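Calmodulin-binding transcription activator 1 (Homo sapiens, PDB 2CXK) is a transcriptional activator that may interact with calmodulin, represented here by its immunoglobulin-like TIG (IPT) domain. Local coordinates at residues Tyr60-His64 and Val85-Lys89. Sequence-based numbering, arbitrary orientation.
With SO4 (sulfate ion), chain F.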
loop_
_atom_site.group_PDB
_atom_site.type_symbol
_atom_site.label_atom_id
_atom_site.label_comp_id
_atom_site.label_asym_id
_atom_site.label_seq_id
_atom_site.Cartn_x
_atom_site.Cartn_y
_atom_site.Cartn_z
ATOM N N TYR A 60 -6.658 -7.424 -5.178
ATOM C CA TYR A 60 -7.205 -6.498 -6.162
ATOM C C TYR A 60 -8.672 -6.378 -5.760
ATOM O O TYR A 60 -9.413 -7.362 -5.776
ATOM C CB TYR A 60 -7.028 -7.083 -7.561
ATOM C CG TYR A 60 -5.574 -7.422 -7.842
ATOM C CD1 TYR A 60 -4.620 -6.413 -8.003
ATOM C CD2 TYR A 60 -5.144 -8.747 -7.900
ATOM C CE1 TYR A 60 -3.274 -6.723 -8.221
ATOM C CE2 TYR A 60 -3.807 -9.065 -8.113
ATOM C CZ TYR A 60 -2.880 -8.049 -8.278
ATOM O OH TYR A 60 -1.569 -8.371 -8.533
ATOM N N CYS A 61 -9.087 -5.178 -5.374
ATOM C CA CYS A 61 -10.449 -5.004 -4.894
ATOM C C CYS A 61 -11.503 -5.334 -5.934
ATOM O O CYS A 61 -11.261 -5.234 -7.133
ATOM C CB CYS A 61 -10.652 -3.589 -4.343
ATOM S SG CYS A 61 -10.741 -2.270 -5.559
ATOM N N PRO A 62 -12.683 -5.775 -5.477
ATOM C CA PRO A 62 -13.800 -6.133 -6.358
ATOM C C PRO A 62 -14.604 -4.894 -6.737
ATOM O O PRO A 62 -14.377 -3.809 -6.197
ATOM C CB PRO A 62 -14.606 -7.108 -5.500
ATOM C CG PRO A 62 -14.454 -6.512 -4.133
ATOM C CD PRO A 62 -12.968 -6.158 -4.082
ATOM N N ALA A 63 -15.529 -5.050 -7.680
ATOM C CA ALA A 63 -16.374 -3.935 -8.088
ATOM C C ALA A 63 -17.407 -3.762 -6.978
ATOM O O ALA A 63 -17.742 -4.728 -6.291
ATOM C CB ALA A 63 -17.072 -4.257 -9.411
ATOM N N HIS A 64 -17.912 -2.548 -6.800
ATOM C CA HIS A 64 -18.909 -2.294 -5.759
ATOM C C HIS A 64 -19.541 -0.925 -5.968
ATOM O O HIS A 64 -18.919 -0.047 -6.561
ATOM C CB HIS A 64 -18.242 -2.362 -4.376
ATOM C CG HIS A 64 -19.211 -2.426 -3.233
ATOM N ND1 HIS A 64 -19.955 -1.341 -2.821
ATOM C CD2 HIS A 64 -19.572 -3.456 -2.429
ATOM C CE1 HIS A 64 -20.733 -1.699 -1.815
ATOM N NE2 HIS A 64 -20.521 -2.979 -1.558
ATOM N N VAL A 85 -12.335 1.139 7.139
ATOM C CA VAL A 85 -13.142 1.712 6.078
ATOM C C VAL A 85 -12.456 1.729 4.713
ATOM O O VAL A 85 -11.269 2.044 4.601
ATOM C CB VAL A 85 -13.554 3.155 6.442
ATOM C CG1 VAL A 85 -12.313 4.028 6.543
ATOM C CG2 VAL A 85 -14.518 3.708 5.408
ATOM N N PHE A 86 -13.203 1.366 3.674
ATOM C CA PHE A 86 -12.683 1.410 2.309
ATOM C C PHE A 86 -13.773 2.125 1.535
ATOM O O PHE A 86 -14.953 1.815 1.688
ATOM C CB PHE A 86 -12.447 0.013 1.736
ATOM C CG PHE A 86 -11.724 0.014 0.409
ATOM C CD1 PHE A 86 -12.427 -0.140 -0.785
ATOM C CD2 PHE A 86 -10.344 0.196 0.353
ATOM C CE1 PHE A 86 -11.762 -0.113 -2.020
ATOM C CE2 PHE A 86 -9.667 0.226 -0.873
ATOM C CZ PHE A 86 -10.381 0.069 -2.061
ATOM N N GLU A 87 -13.388 3.072 0.697
ATOM C CA GLU A 87 -14.381 3.833 -0.034
ATOM C C GLU A 87 -14.411 3.676 -1.539
ATOM O O GLU A 87 -13.384 3.737 -2.206
ATOM C CB GLU A 87 -14.235 5.322 0.301
ATOM C CG GLU A 87 -15.063 6.237 -0.595
ATOM C CD GLU A 87 -15.101 7.675 -0.108
ATOM O OE1 GLU A 87 -14.106 8.124 0.499
ATOM O OE2 GLU A 87 -16.125 8.360 -0.353
ATOM N N TYR A 88 -15.610 3.459 -2.066
ATOM C CA TYR A 88 -15.794 3.382 -3.500
ATOM C C TYR A 88 -16.349 4.754 -3.869
ATOM O O TYR A 88 -17.440 5.139 -3.434
ATOM C CB TYR A 88 -16.766 2.264 -3.882
ATOM C CG TYR A 88 -16.135 0.891 -3.813
ATOM C CD1 TYR A 88 -16.142 0.151 -2.630
ATOM C CD2 TYR A 88 -15.479 0.352 -4.922
ATOM C CE1 TYR A 88 -15.509 -1.092 -2.554
ATOM C CE2 TYR A 88 -14.843 -0.887 -4.853
ATOM C CZ TYR A 88 -14.862 -1.603 -3.668
ATOM O OH TYR A 88 -14.242 -2.835 -3.601
ATOM N N LYS A 89 -15.560 5.509 -4.628
ATOM C CA LYS A 89 -15.948 6.851 -5.049
ATOM C C LYS A 89 -16.536 6.816 -6.448
ATOM O O LYS A 89 -16.125 6.012 -7.282
ATOM C CB LYS A 89 -14.737 7.783 -5.050
ATOM C CG LYS A 89 -14.053 7.939 -3.706
ATOM C CD LYS A 89 -12.899 8.920 -3.804
ATOM C CE LYS A 89 -12.283 9.186 -2.440
ATOM N NZ LYS A 89 -11.190 10.196 -2.514
HETATM S S SO4 F . 0.331 -5.231 -9.854
HETATM O O1 SO4 F . 1.118 -4.599 -8.718
HETATM O O2 SO4 F . 1.248 -5.288 -11.067
HETATM O O3 SO4 F . 0.116 -6.584 -9.470
HETATM O O4 SO4 F . -0.689 -4.300 -10.183
#
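A side-chain-to-backbone hydrogen bond and a CH-pi contact, both made by Tyr88, join the last strand (84-88) of this immunoglobulin-like TIG domain to the loop between strands 56-60 and 67-75. The hydroxyl of Tyr88 gives its proton to the carbonyl of Pro62, OH to O 2.8 Å. The donor does not lie flat with the peptide: it stands 34° from the carbonyl plane, at a C=O...donor angle of 137°. Pro62 CD, at 3.6 Å, and Cys61 CB, at 3.7 Å, also lie against Tyr88 OH.

The Tyr88 ring is held on both faces. On one, His64 CB sits over the centre, a CH-pi contact with 3.5 Å from CB to the ring centroid; on the other, Phe86 CE1 lies nearer the rim. The His64 side chain is extended, chi1 -167° placing CG opposite the backbone N, and this carries the imidazole past the tyrosine, the two planes near parallel but with little overlap. Its NE2 is hydrogen-bonded to Asp43, which would limit rotation of the imidazole while CB rests on the tyrosine ring. A phenylalanine in place of Tyr88 would probably leave the Pro62 carbonyl without its hydroxyl partner and the loop less firmly tied to the strand.

Tyr60, on the loop side but away from this contact, donates its OH to O3 of a sulfate, probably from the crystallisation liquor, 2.6 Å away and near the plane of the tyrosine ring; Lys24 NZ bonds the same ion. Deeper in, Phe42 packs edge-to-face on Phe86, and Val69 of strand 67-75 touches both Phe86 and Tyr88. Cys61 SG makes oblique sulfur-aromatic contacts with two rings, the nearest ring carbons being Tyr88 CE2 at 4.4 Å and Phe86 CZ at 4.2 Å from the sulfur.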